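Local coordinates for protein UTR4 (Saccharomyces cerevisiae, PDB 2G80), which probably catalyses, with magnesium, the enolisation and dephosphorylation of 2,3-diketo-5-methylthiopentyl-1-phosphate to an acireductone in methionine salvage, at residues L36-T41 with I142-S147; K149-L154 with D176-I181; S74-Q79 with K106-Y111; P54-K59 with G110-H115. One frame throughout, in Å; residues are numbered along the deposited sequence.

Contact 1 (L36-T41 with I142-S147). With MG (magnesium ion), chain E.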
loop_
_atom_site.group_PDB
_atom_site.type_symbol
_atom_site.label_atom_id
_atom_site.label_comp_id
_atom_site.label_asym_id
_atom_site.label_seq_id
_atom_site.Cartn_x
_atom_site.Cartn_y
_atom_site.Cartn_z
ATOM N N LEU A 36 1.046 -7.363 7.737
ATOM C CA LEU A 36 0.214 -6.156 7.817
ATOM C C LEU A 36 -0.337 -5.726 6.488
ATOM O O LEU A 36 0.394 -5.638 5.508
ATOM C CB LEU A 36 1.024 -4.993 8.384
ATOM C CG LEU A 36 1.717 -5.182 9.737
ATOM C CD1 LEU A 36 2.517 -3.901 10.066
ATOM C CD2 LEU A 36 0.736 -5.460 10.817
ATOM N N ASP A 37 -1.642 -5.481 6.470
ATOM C CA ASP A 37 -2.299 -4.770 5.390
ATOM C C ASP A 37 -1.849 -3.284 5.521
ATOM O O ASP A 37 -1.415 -2.870 6.621
ATOM C CB ASP A 37 -3.809 -4.867 5.559
ATOM C CG ASP A 37 -4.571 -4.035 4.541
ATOM O OD1 ASP A 37 -4.180 -4.042 3.341
ATOM O OD2 ASP A 37 -5.535 -3.370 4.960
ATOM N N ILE A 38 -1.930 -2.507 4.425
ATOM C CA ILE A 38 -1.591 -1.069 4.460
ATOM C C ILE A 38 -2.796 -0.173 4.741
ATOM O O ILE A 38 -2.901 0.406 5.822
ATOM C CB ILE A 38 -0.854 -0.563 3.169
ATOM C CG1 ILE A 38 0.498 -1.283 3.049
ATOM C CG2 ILE A 38 -0.605 1.001 3.247
ATOM C CD1 ILE A 38 1.290 -1.014 1.808
ATOM N N GLU A 39 -3.697 -0.096 3.759
ATOM C CA GLU A 39 -4.781 0.900 3.730
ATOM C C GLU A 39 -5.857 0.582 4.732
ATOM O O GLU A 39 -6.395 -0.492 4.703
ATOM C CB GLU A 39 -5.358 1.046 2.305
ATOM C CG GLU A 39 -4.291 1.324 1.183
ATOM C CD GLU A 39 -3.674 0.059 0.472
ATOM O OE1 GLU A 39 -3.588 -1.069 1.057
ATOM O OE2 GLU A 39 -3.265 0.223 -0.707
ATOM N N GLY A 40 -6.171 1.510 5.631
ATOM C CA GLY A 40 -7.143 1.253 6.724
ATOM C C GLY A 40 -6.563 0.453 7.890
ATOM O O GLY A 40 -7.256 0.179 8.877
ATOM N N THR A 41 -5.273 0.094 7.804
ATOM C CA THR A 41 -4.596 -0.703 8.825
ATOM C C THR A 41 -3.405 0.077 9.423
ATOM O O THR A 41 -3.392 0.312 10.603
ATOM C CB THR A 41 -4.199 -2.058 8.222
ATOM O OG1 THR A 41 -5.387 -2.701 7.757
ATOM C CG2 THR A 41 -3.532 -2.948 9.257
ATOM N N ILE A 142 4.731 -6.879 4.823
ATOM C CA ILE A 142 3.600 -6.106 4.299
ATOM C C ILE A 142 2.949 -6.905 3.159
ATOM O O ILE A 142 3.660 -7.581 2.411
ATOM C CB ILE A 142 4.069 -4.709 3.796
ATOM C CG1 ILE A 142 4.893 -3.961 4.868
ATOM C CG2 ILE A 142 2.881 -3.833 3.379
ATOM C CD1 ILE A 142 4.164 -3.608 6.157
ATOM N N TYR A 143 1.604 -6.894 3.109
ATOM C CA TYR A 143 0.819 -7.467 2.001
ATOM C C TYR A 143 -0.229 -6.439 1.582
ATOM O O TYR A 143 -1.100 -6.099 2.386
ATOM C CB TYR A 143 0.146 -8.783 2.394
ATOM C CG TYR A 143 -0.629 -9.543 1.307
ATOM C CD1 TYR A 143 -0.238 -9.523 -0.052
ATOM C CD2 TYR A 143 -1.662 -10.415 1.664
ATOM C CE1 TYR A 143 -0.924 -10.277 -1.030
ATOM C CE2 TYR A 143 -2.324 -11.193 0.702
ATOM C CZ TYR A 143 -1.958 -11.121 -0.632
ATOM O OH TYR A 143 -2.646 -11.866 -1.540
ATOM N N SER A 144 -0.153 -5.966 0.335
ATOM C CA SER A 144 -1.066 -4.924 -0.175
ATOM C C SER A 144 -1.435 -5.097 -1.656
ATOM O O SER A 144 -0.784 -5.832 -2.353
ATOM C CB SER A 144 -0.398 -3.546 0.037
ATOM O OG SER A 144 -1.288 -2.478 -0.259
ATOM N N SER A 145 -2.483 -4.406 -2.116
ATOM C CA SER A 145 -2.859 -4.380 -3.563
ATOM C C SER A 145 -1.832 -3.573 -4.375
ATOM O O SER A 145 -1.612 -3.851 -5.560
ATOM C CB SER A 145 -4.269 -3.807 -3.781
ATOM O OG SER A 145 -4.378 -2.478 -3.279
ATOM N N GLY A 146 -1.177 -2.603 -3.736
ATOM C CA GLY A 146 -0.114 -1.833 -4.376
ATOM C C GLY A 146 1.093 -2.715 -4.598
ATOM O O GLY A 146 1.370 -3.599 -3.769
ATOM N N SER A 147 1.831 -2.470 -5.686
ATOM C CA SER A 147 3.002 -3.303 -6.028
ATOM C C SER A 147 4.103 -3.116 -4.973
ATOM O O SER A 147 4.128 -2.096 -4.265
ATOM C CB SER A 147 3.578 -2.957 -7.404
ATOM O OG SER A 147 4.348 -1.750 -7.333
HETATM MG MG MG E . -7.151 -2.354 3.945
HETATM O O HOH W 1 -6.072 -2.322 2.275
HETATM O O HOH W 2 -4.705 -3.945 0.035
HETATM O O HOH W 3 -7.662 -4.280 3.367
HETATM O O HOH W 4 -8.720 -1.453 3.176
#
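Parallel strand pairing that opens into a magnesium site joins Leu36-Thr41 to Ile142-Ser147, at the C-terminal ends of adjacent strands in the central sheet of this HAD-like hydrolase. Tyr143 N donates to Leu36 O over 3.0 Å, nearly straight at 171°, and beyond that bond the chains diverge into loops. Just past the bond, Ile38 and Ile142 cross at about a right angle, with Ile38 CG1 3.5 Å from Ile142 CG2. Ile38 CD1 reaches on to Ser144 CB, which carries the hydroxyl that turns to Glu39. Asp37 CG lies anti to the backbone N (chi1 175°), and OD2 binds magnesium at 2.2 Å while Thr41 OG1 donates to the same oxygen; Asp37 OD1 forms a salt bridge with Lys187. Glu39 binds the metal through its backbone O, and Asp212 completes the protein ligands. The side chain of Glu39, bent at chi2 (91°), reaches Ser144, a predicted substrate-binding residue as is Ser145. An alanine at Glu39 would keep the metal-binding carbonyl but would probably leave Ser144 OG without its carboxylate acceptor. That hydroxyl donates to the syn side of Glu39 OE1 across 3.0 Å, somewhat out of the carboxylate plane.

Contact 2 (K149-L154 with D176-I181)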
loop_
_atom_site.group_PDB
_atom_site.type_symbol
_atom_site.label_atom_id
_atom_site.label_comp_id
_atom_site.label_asym_id
_atom_site.label_seq_id
_atom_site.Cartn_x
_atom_site.Cartn_y
_atom_site.Cartn_z
ATOM N N LYS A 149 7.228 -2.265 -5.241
ATOM C CA LYS A 149 7.975 -1.023 -5.510
ATOM C C LYS A 149 7.226 0.176 -4.926
ATOM O O LYS A 149 7.832 1.028 -4.283
ATOM C CB LYS A 149 8.210 -0.886 -7.028
ATOM C CG LYS A 149 9.156 0.227 -7.490
ATOM C CD LYS A 149 9.567 0.005 -8.975
ATOM C CE LYS A 149 10.562 1.048 -9.492
ATOM N NZ LYS A 149 10.842 0.813 -10.955
ATOM N N ALA A 150 5.908 0.202 -5.097
ATOM C CA ALA A 150 5.061 1.248 -4.533
ATOM C C ALA A 150 5.009 1.240 -3.003
ATOM O O ALA A 150 4.944 2.297 -2.352
ATOM C CB ALA A 150 3.636 1.128 -5.094
ATOM N N GLN A 151 5.012 0.039 -2.420
ATOM C CA GLN A 151 5.038 -0.121 -0.958
ATOM C C GLN A 151 6.361 0.401 -0.403
ATOM O O GLN A 151 6.370 1.179 0.541
ATOM C CB GLN A 151 4.885 -1.595 -0.585
ATOM C CG GLN A 151 3.548 -2.239 -0.956
ATOM C CD GLN A 151 3.512 -3.735 -0.675
ATOM O OE1 GLN A 151 4.141 -4.219 0.270
ATOM N NE2 GLN A 151 2.749 -4.469 -1.468
ATOM N N LYS A 152 7.475 -0.044 -0.991
ATOM C CA LYS A 152 8.810 0.391 -0.581
ATOM C C LYS A 152 8.991 1.918 -0.630
ATOM O O LYS A 152 9.607 2.512 0.261
ATOM C CB LYS A 152 9.887 -0.264 -1.446
ATOM C CG LYS A 152 10.131 -1.711 -1.177
ATOM C CD LYS A 152 11.216 -2.243 -2.128
ATOM C CE LYS A 152 11.447 -3.770 -1.966
ATOM N NZ LYS A 152 12.521 -4.301 -2.859
ATOM N N LEU A 153 8.456 2.515 -1.689
ATOM C CA LEU A 153 8.424 3.951 -1.881
ATOM C C LEU A 153 7.595 4.621 -0.781
ATOM O O LEU A 153 8.048 5.587 -0.147
ATOM C CB LEU A 153 7.867 4.243 -3.285
ATOM C CG LEU A 153 7.991 5.657 -3.816
ATOM C CD1 LEU A 153 9.483 6.022 -3.996
ATOM C CD2 LEU A 153 7.163 5.750 -5.104
ATOM N N LEU A 154 6.402 4.089 -0.495
ATOM C CA LEU A 154 5.547 4.608 0.631
ATOM C C LEU A 154 6.250 4.579 1.989
ATOM O O LEU A 154 6.234 5.574 2.726
ATOM C CB LEU A 154 4.239 3.804 0.729
ATOM C CG LEU A 154 3.141 4.283 1.699
ATOM C CD1 LEU A 154 1.723 3.925 1.187
ATOM C CD2 LEU A 154 3.312 3.838 3.169
ATOM N N ASP A 176 10.769 -6.506 6.878
ATOM C CA ASP A 176 11.486 -7.695 6.405
ATOM C C ASP A 176 11.077 -8.198 5.025
ATOM O O ASP A 176 11.793 -9.006 4.411
ATOM C CB ASP A 176 11.401 -8.769 7.472
ATOM C CG ASP A 176 11.990 -8.287 8.771
ATOM O OD1 ASP A 176 13.227 -8.132 8.830
ATOM O OD2 ASP A 176 11.217 -7.955 9.684
ATOM N N GLY A 177 9.943 -7.725 4.525
ATOM C CA GLY A 177 9.482 -8.153 3.220
ATOM C C GLY A 177 8.164 -7.532 2.830
ATOM O O GLY A 177 7.468 -6.973 3.651
ATOM N N TYR A 178 7.849 -7.667 1.556
ATOM C CA TYR A 178 6.693 -7.057 0.928
ATOM C C TYR A 178 6.072 -8.077 0.017
ATOM O O TYR A 178 6.798 -8.763 -0.686
ATOM C CB TYR A 178 7.124 -5.867 0.051
ATOM C CG TYR A 178 7.978 -4.863 0.771
ATOM C CD1 TYR A 178 9.374 -4.999 0.798
ATOM C CD2 TYR A 178 7.410 -3.773 1.422
ATOM C CE1 TYR A 178 10.181 -4.064 1.494
ATOM C CE2 TYR A 178 8.207 -2.831 2.119
ATOM C CZ TYR A 178 9.587 -3.004 2.150
ATOM O OH TYR A 178 10.374 -2.103 2.819
ATOM N N PHE A 179 4.748 -8.136 0.007
ATOM C CA PHE A 179 3.994 -9.005 -0.876
ATOM C C PHE A 179 2.897 -8.207 -1.591
ATOM O O PHE A 179 2.319 -7.275 -1.027
ATOM C CB PHE A 179 3.384 -10.186 -0.093
ATOM C CG PHE A 179 4.416 -11.080 0.539
ATOM C CD1 PHE A 179 5.099 -12.015 -0.223
ATOM C CD2 PHE A 179 4.705 -10.988 1.905
ATOM C CE1 PHE A 179 6.081 -12.850 0.358
ATOM C CE2 PHE A 179 5.667 -11.825 2.501
ATOM C CZ PHE A 179 6.371 -12.748 1.716
ATOM N N ASP A 180 2.638 -8.562 -2.848
ATOM C CA ASP A 180 1.555 -7.932 -3.612
ATOM C C ASP A 180 0.731 -9.020 -4.329
ATOM O O ASP A 180 0.972 -10.235 -4.169
ATOM C CB ASP A 180 2.107 -6.785 -4.526
ATOM C CG ASP A 180 3.031 -7.278 -5.663
ATOM O OD1 ASP A 180 2.913 -8.419 -6.138
ATOM O OD2 ASP A 180 3.886 -6.498 -6.119
ATOM N N ILE A 181 -0.242 -8.571 -5.110
ATOM C CA ILE A 181 -1.133 -9.480 -5.871
ATOM C C ILE A 181 -0.316 -10.316 -6.864
ATOM O O ILE A 181 -0.602 -11.488 -7.038
ATOM C CB ILE A 181 -2.227 -8.714 -6.646
ATOM C CG1 ILE A 181 -3.057 -7.791 -5.735
ATOM C CG2 ILE A 181 -3.133 -9.686 -7.504
ATOM C CD1 ILE A 181 -3.592 -8.405 -4.513
#
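Gln151 and Lys152 on helix 149-154 meet Tyr178 and Phe179 of strand 177-179 in two ways, one polar and one through a ring, within the beta-alpha-beta unit that runs from strand 140-143 through this helix to strand 177-179. The polar part is a hydrogen bond: Gln151 NE2 donates to Phe179 O over 2.9 Å, almost straight at 174°. The glutamine chain is extended beyond CG (chi2 175°), which carries CD out toward the strand. The acceptor lies in the plane of the amide, whereas the donor sits above the plane of the carbonyl. NE2 also donates to Gly146 O, so one nitrogen ties together the helix, the edge strand and the loop after strand 140-143. The aromatic part belongs to Tyr178. Lys152 CG lies over one face, 3.7 Å from the ring centroid, in a CH-pi contact; Lys152 CE lies 3.7 Å from both Tyr178 CD1 and Tyr178 CE1, outside the rim. At the ring edge, in its plane, stands Gln151 OE1. Two carbonyl acceptors on NE2 make this orientation of the amide the likely one, and it leaves OE1 buried against Tyr178 CB and CD2 with no hydrogen-bonding partner in the model.

Contact 3 (S74-Q79 with K106-Y111)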
loop_
_atom_site.group_PDB
_atom_site.type_symbol
_atom_site.label_atom_id
_atom_site.label_comp_id
_atom_site.label_asym_id
_atom_site.label_seq_id
_atom_site.Cartn_x
_atom_site.Cartn_y
_atom_site.Cartn_z
ATOM N N SER A 74 8.861 9.028 -21.253
ATOM C CA SER A 74 8.429 8.878 -22.660
ATOM C C SER A 74 8.271 7.383 -23.050
ATOM O O SER A 74 7.362 7.012 -23.801
ATOM C CB SER A 74 9.431 9.608 -23.563
ATOM O OG SER A 74 9.125 9.514 -24.933
ATOM N N ASN A 75 9.164 6.550 -22.524
ATOM C CA ASN A 75 9.113 5.098 -22.685
ATOM C C ASN A 75 7.897 4.511 -21.981
ATOM O O ASN A 75 7.244 3.622 -22.525
ATOM C CB ASN A 75 10.389 4.448 -22.154
ATOM C CG ASN A 75 11.651 4.929 -22.896
ATOM O OD1 ASN A 75 11.580 5.415 -24.034
ATOM N ND2 ASN A 75 12.805 4.814 -22.236
ATOM N N ILE A 76 7.566 5.038 -20.805
ATOM C CA ILE A 76 6.351 4.616 -20.079
ATOM C C ILE A 76 5.116 5.050 -20.886
ATOM O O ILE A 76 4.271 4.225 -21.178
ATOM C CB ILE A 76 6.274 5.168 -18.615
ATOM C CG1 ILE A 76 7.471 4.651 -17.788
ATOM C CG2 ILE A 76 4.934 4.725 -17.944
ATOM C CD1 ILE A 76 7.708 5.355 -16.490
ATOM N N LEU A 77 5.067 6.327 -21.269
ATOM C CA LEU A 77 3.935 6.883 -22.006
ATOM C C LEU A 77 3.624 6.199 -23.327
ATOM O O LEU A 77 2.455 6.047 -23.652
ATOM C CB LEU A 77 4.083 8.396 -22.195
ATOM C CG LEU A 77 3.886 9.235 -20.925
ATOM C CD1 LEU A 77 4.275 10.674 -21.212
ATOM C CD2 LEU A 77 2.456 9.199 -20.395
ATOM N N SER A 78 4.662 5.779 -24.058
ATOM C CA SER A 78 4.513 5.082 -25.328
ATOM C C SER A 78 3.796 3.727 -25.185
ATOM O O SER A 78 3.115 3.313 -26.113
ATOM C CB SER A 78 5.863 4.890 -26.039
ATOM O OG SER A 78 6.698 4.033 -25.254
ATOM N N GLN A 79 3.922 3.069 -24.028
ATOM C CA GLN A 79 3.244 1.781 -23.776
ATOM C C GLN A 79 1.715 1.833 -23.593
ATOM O O GLN A 79 1.094 0.795 -23.381
ATOM C CB GLN A 79 3.926 1.027 -22.643
ATOM C CG GLN A 79 5.364 0.640 -23.029
ATOM C CD GLN A 79 5.923 -0.487 -22.183
ATOM O OE1 GLN A 79 5.821 -0.473 -20.963
ATOM N NE2 GLN A 79 6.548 -1.467 -22.842
ATOM N N LYS A 106 0.223 2.235 -13.396
ATOM C CA LYS A 106 0.956 2.052 -12.138
ATOM C C LYS A 106 2.412 2.458 -12.216
ATOM O O LYS A 106 2.944 3.025 -11.250
ATOM C CB LYS A 106 0.835 0.622 -11.589
ATOM C CG LYS A 106 -0.614 0.095 -11.369
ATOM C CD LYS A 106 -1.542 1.172 -10.819
ATOM C CE LYS A 106 -2.936 0.712 -10.435
ATOM N NZ LYS A 106 -3.644 1.928 -9.858
ATOM N N GLN A 107 3.050 2.182 -13.350
ATOM C CA GLN A 107 4.413 2.641 -13.577
ATOM C C GLN A 107 4.454 4.154 -13.696
ATOM O O GLN A 107 5.334 4.787 -13.130
ATOM C CB GLN A 107 4.998 2.043 -14.839
ATOM C CG GLN A 107 5.272 0.563 -14.721
ATOM C CD GLN A 107 5.656 -0.013 -16.037
ATOM O OE1 GLN A 107 6.481 0.559 -16.753
ATOM N NE2 GLN A 107 5.044 -1.138 -16.391
ATOM N N LEU A 108 3.525 4.725 -14.458
ATOM C CA LEU A 108 3.494 6.182 -14.597
ATOM C C LEU A 108 3.270 6.854 -13.232
ATOM O O LEU A 108 3.943 7.848 -12.933
ATOM C CB LEU A 108 2.446 6.623 -15.601
ATOM C CG LEU A 108 2.439 8.099 -15.974
ATOM C CD1 LEU A 108 3.777 8.506 -16.614
ATOM C CD2 LEU A 108 1.251 8.363 -16.880
ATOM N N GLN A 109 2.339 6.287 -12.455
ATOM C CA GLN A 109 2.079 6.679 -11.063
ATOM C C GLN A 109 3.308 6.573 -10.168
ATOM O O GLN A 109 3.563 7.470 -9.390
ATOM C CB GLN A 109 0.955 5.834 -10.466
ATOM C CG GLN A 109 -0.376 6.260 -11.015
ATOM C CD GLN A 109 -1.546 5.434 -10.558
ATOM O OE1 GLN A 109 -1.417 4.259 -10.211
ATOM N NE2 GLN A 109 -2.729 6.053 -10.601
ATOM N N GLY A 110 4.047 5.470 -10.297
ATOM C CA GLY A 110 5.276 5.233 -9.577
ATOM C C GLY A 110 6.290 6.325 -9.843
ATOM O O GLY A 110 6.869 6.867 -8.904
ATOM N N TYR A 111 6.488 6.642 -11.126
ATOM C CA TYR A 111 7.414 7.672 -11.554
ATOM C C TYR A 111 7.054 9.056 -10.955
ATOM O O TYR A 111 7.909 9.751 -10.417
ATOM C CB TYR A 111 7.415 7.740 -13.094
ATOM C CG TYR A 111 8.293 8.806 -13.669
ATOM C CD1 TYR A 111 9.651 8.542 -13.961
ATOM C CD2 TYR A 111 7.790 10.078 -13.919
ATOM C CE1 TYR A 111 10.475 9.530 -14.476
ATOM C CE2 TYR A 111 8.621 11.092 -14.441
ATOM C CZ TYR A 111 9.958 10.805 -14.716
ATOM O OH TYR A 111 10.770 11.778 -15.247
#
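Tyr111, the aromatic residue here, meets Ile76 mainly through its stem: Ile76 CD1 comes to 4.2 Å from Tyr111 CB and lies oblique to the ring, with no stacking between the segments. The other flat groups are the amides of Gln107 and Gln79, which approach at one margin of the interface. Their nearest atoms, Gln79 OE1 and Gln107 OE1, are 4.4 Å apart, and no hydrogen bond links the two segments. What holds them is aliphatic packing centred on Ile76. Its CG2 branch, anti to the backbone N, settles 3.9 Å from Leu108 CB and also lies close to Leu108 N and Gln107 CB, while CD1 of the other branch runs toward Tyr111. Beside it, Leu77 CD2 touches Leu108 CD2 at 3.8 Å, and Ile92 of helix 85-97 packs on both leucines. An alanine at Ile76 would remove both branches and probably leave a gap facing Leu108 and Tyr111 CB, with Leu77 the main apolar link remaining between these segments. Segments 74-78 and 106-111 run nearly antiparallel, 156° between their directions, with axes 9.8 Å apart at closest approach. Far from the metal, this antiparallel helix pair is part of the helical insertion between strand 33-36 and strand 140-143, consistent with the helical cap known in HAD phosphatases.

Contact 4 (P54-K59 with G110-H115)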
loop_
_atom_site.group_PDB
_atom_site.type_symbol
_atom_site.label_atom_id
_atom_site.label_comp_id
_atom_site.label_asym_id
_atom_site.label_seq_id
_atom_site.Cartn_x
_atom_site.Cartn_y
_atom_site.Cartn_z
ATOM N N PRO A 54 -5.154 12.720 -6.706
ATOM C CA PRO A 54 -5.129 14.156 -7.111
ATOM C C PRO A 54 -3.745 14.698 -7.424
ATOM O O PRO A 54 -3.587 15.452 -8.371
ATOM C CB PRO A 54 -5.733 14.875 -5.898
ATOM C CG PRO A 54 -6.575 13.853 -5.273
ATOM C CD PRO A 54 -5.837 12.573 -5.405
ATOM N N TYR A 55 -2.750 14.311 -6.630
ATOM C CA TYR A 55 -1.363 14.685 -6.887
ATOM C C TYR A 55 -0.954 14.225 -8.312
ATOM O O TYR A 55 -0.390 15.008 -9.107
ATOM C CB TYR A 55 -0.389 14.132 -5.786
ATOM C CG TYR A 55 1.019 14.513 -6.068
ATOM C CD1 TYR A 55 1.530 15.743 -5.634
ATOM C CD2 TYR A 55 1.830 13.711 -6.906
ATOM C CE1 TYR A 55 2.874 16.142 -5.974
ATOM C CE2 TYR A 55 3.140 14.103 -7.251
ATOM C CZ TYR A 55 3.660 15.310 -6.779
ATOM O OH TYR A 55 4.957 15.703 -7.127
ATOM N N PHE A 56 -1.220 12.960 -8.603
ATOM C CA PHE A 56 -0.916 12.372 -9.911
ATOM C C PHE A 56 -1.705 13.009 -11.073
ATOM O O PHE A 56 -1.098 13.368 -12.103
ATOM C CB PHE A 56 -1.119 10.848 -9.866
ATOM C CG PHE A 56 -1.026 10.190 -11.195
ATOM C CD1 PHE A 56 0.219 9.962 -11.767
ATOM C CD2 PHE A 56 -2.184 9.817 -11.900
ATOM C CE1 PHE A 56 0.322 9.356 -13.005
ATOM C CE2 PHE A 56 -2.092 9.213 -13.148
ATOM C CZ PHE A 56 -0.822 8.983 -13.706
ATOM N N THR A 57 -3.031 13.143 -10.913
ATOM C CA THR A 57 -3.886 13.742 -11.962
ATOM C C THR A 57 -3.552 15.222 -12.224
ATOM O O THR A 57 -3.661 15.671 -13.376
ATOM C CB THR A 57 -5.409 13.530 -11.727
ATOM O OG1 THR A 57 -5.822 14.153 -10.506
ATOM C CG2 THR A 57 -5.758 12.046 -11.680
ATOM N N ASN A 58 -3.141 15.974 -11.190
ATOM C CA ASN A 58 -2.675 17.367 -11.393
ATOM C C ASN A 58 -1.362 17.416 -12.199
ATOM O O ASN A 58 -1.136 18.372 -12.927
ATOM C CB ASN A 58 -2.478 18.122 -10.072
ATOM C CG ASN A 58 -3.794 18.281 -9.245
ATOM O OD1 ASN A 58 -4.919 18.104 -9.751
ATOM N ND2 ASN A 58 -3.631 18.571 -7.943
ATOM N N LYS A 59 -0.505 16.408 -12.063
ATOM C CA LYS A 59 0.776 16.330 -12.835
ATOM C C LYS A 59 0.658 15.802 -14.298
ATOM O O LYS A 59 1.502 16.115 -15.113
ATOM C CB LYS A 59 1.810 15.462 -12.087
ATOM C CG LYS A 59 2.377 16.034 -10.798
ATOM C CD LYS A 59 3.266 17.260 -11.039
ATOM C CE LYS A 59 3.953 17.753 -9.770
ATOM N NZ LYS A 59 2.999 18.185 -8.722
ATOM N N GLY A 110 4.047 5.470 -10.297
ATOM C CA GLY A 110 5.276 5.233 -9.577
ATOM C C GLY A 110 6.290 6.325 -9.843
ATOM O O GLY A 110 6.869 6.867 -8.904
ATOM N N TYR A 111 6.488 6.642 -11.126
ATOM C CA TYR A 111 7.414 7.672 -11.554
ATOM C C TYR A 111 7.054 9.056 -10.955
ATOM O O TYR A 111 7.909 9.751 -10.417
ATOM C CB TYR A 111 7.415 7.740 -13.094
ATOM C CG TYR A 111 8.293 8.806 -13.669
ATOM C CD1 TYR A 111 9.651 8.542 -13.961
ATOM C CD2 TYR A 111 7.790 10.078 -13.919
ATOM C CE1 TYR A 111 10.475 9.530 -14.476
ATOM C CE2 TYR A 111 8.621 11.092 -14.441
ATOM C CZ TYR A 111 9.958 10.805 -14.716
ATOM O OH TYR A 111 10.770 11.778 -15.247
ATOM N N VAL A 112 5.790 9.438 -11.078
ATOM C CA VAL A 112 5.295 10.742 -10.572
ATOM C C VAL A 112 5.355 10.811 -9.020
ATOM O O VAL A 112 5.803 11.822 -8.450
ATOM C CB VAL A 112 3.861 11.038 -11.118
ATOM C CG1 VAL A 112 3.253 12.298 -10.511
ATOM C CG2 VAL A 112 3.890 11.174 -12.646
ATOM N N TRP A 113 4.907 9.743 -8.369
ATOM C CA TRP A 113 4.917 9.647 -6.912
ATOM C C TRP A 113 6.325 9.631 -6.374
ATOM O O TRP A 113 6.590 10.333 -5.401
ATOM C CB TRP A 113 4.106 8.458 -6.374
ATOM C CG TRP A 113 2.646 8.534 -6.621
ATOM C CD1 TRP A 113 1.888 9.673 -6.739
ATOM C CD2 TRP A 113 1.719 7.434 -6.699
ATOM N NE1 TRP A 113 0.578 9.355 -6.910
ATOM C CE2 TRP A 113 0.432 7.989 -6.878
ATOM C CE3 TRP A 113 1.846 6.050 -6.589
ATOM C CZ2 TRP A 113 -0.726 7.198 -7.006
ATOM C CZ3 TRP A 113 0.688 5.248 -6.699
ATOM C CH2 TRP A 113 -0.581 5.834 -6.911
ATOM N N ALA A 114 7.249 8.926 -7.030
ATOM C CA ALA A 114 8.642 8.922 -6.576
ATOM C C ALA A 114 9.216 10.331 -6.470
ATOM O O ALA A 114 9.826 10.661 -5.463
ATOM C CB ALA A 114 9.549 8.004 -7.440
ATOM N N HIS A 115 8.983 11.157 -7.486
ATOM C CA HIS A 115 9.430 12.543 -7.507
ATOM C C HIS A 115 8.664 13.349 -6.465
ATOM O O HIS A 115 9.253 14.207 -5.840
ATOM C CB HIS A 115 9.300 13.181 -8.919
ATOM C CG HIS A 115 9.654 14.641 -8.961
ATOM N ND1 HIS A 115 10.960 15.087 -8.936
ATOM C CD2 HIS A 115 8.876 15.755 -8.992
ATOM C CE1 HIS A 115 10.969 16.408 -8.959
ATOM N NE2 HIS A 115 9.722 16.841 -8.996
HETATM O O HOH W 5 5.953 14.269 -9.219
#
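Tyr55 reaches across to Val112 and Trp113, its CG set anti to the backbone N (chi1 180°) as the ring departs from CB toward helix 110-115. Further out, CD2 comes to 4.0 Å from Trp113 CD1, lying at the indole edge near its plane, and brushes Val112 CG1. The next atom, Tyr55 CE2, is 3.7 Å from Val112 CG1 and equally near Val112 O, which sits at the edge of the tyrosine ring. At the tip, Tyr55 OH is hydrogen-bonded at 2.7 Å to a water in the plane of the ring, and that water donates to Val112 O over 2.6 Å. The two helices belong to the helical insertion between strands 33-36 and 140-143, consistent with the cap of HAD phosphatases. Segments 54-59 and 110-115 pass at 105°, their axes 9.9 Å apart at closest approach. Val112 meets Tyr55, Phe56 and Lys59 together: Phe56 turns its ring edge to it, with CD1 3.9 Å from Val112 CB, and these two side chains cross at about a right angle. Lys59 adds its CB, 3.8 Å from Val112 CG1. Trp113 NE1 stands close to Phe56 CB but gives its hydrogen bond to Leu52 O.

In the fold
Contacts 1 and 2 belong to the sheet domain and contacts 3 and 4 to the helical insertion. The first two have centres about 8 Å apart and meet through neighbouring strands 140-143 and 177-179. Contacts 3 and 4, centres about 11 Å apart, share helix 103-118, which packs against helix 72-78 in one and helix 46-65 in the other. Along the chain, both fall between the two halves of contact 1, and contact 2 follows. Contact 3 lies about 22 Å from contact 1, centre to centre. The metal site thus lies with the sheet contacts while the helical insertion stands off it, joined to helix 148-156 where Leu153 touches Gly110 and Ala114.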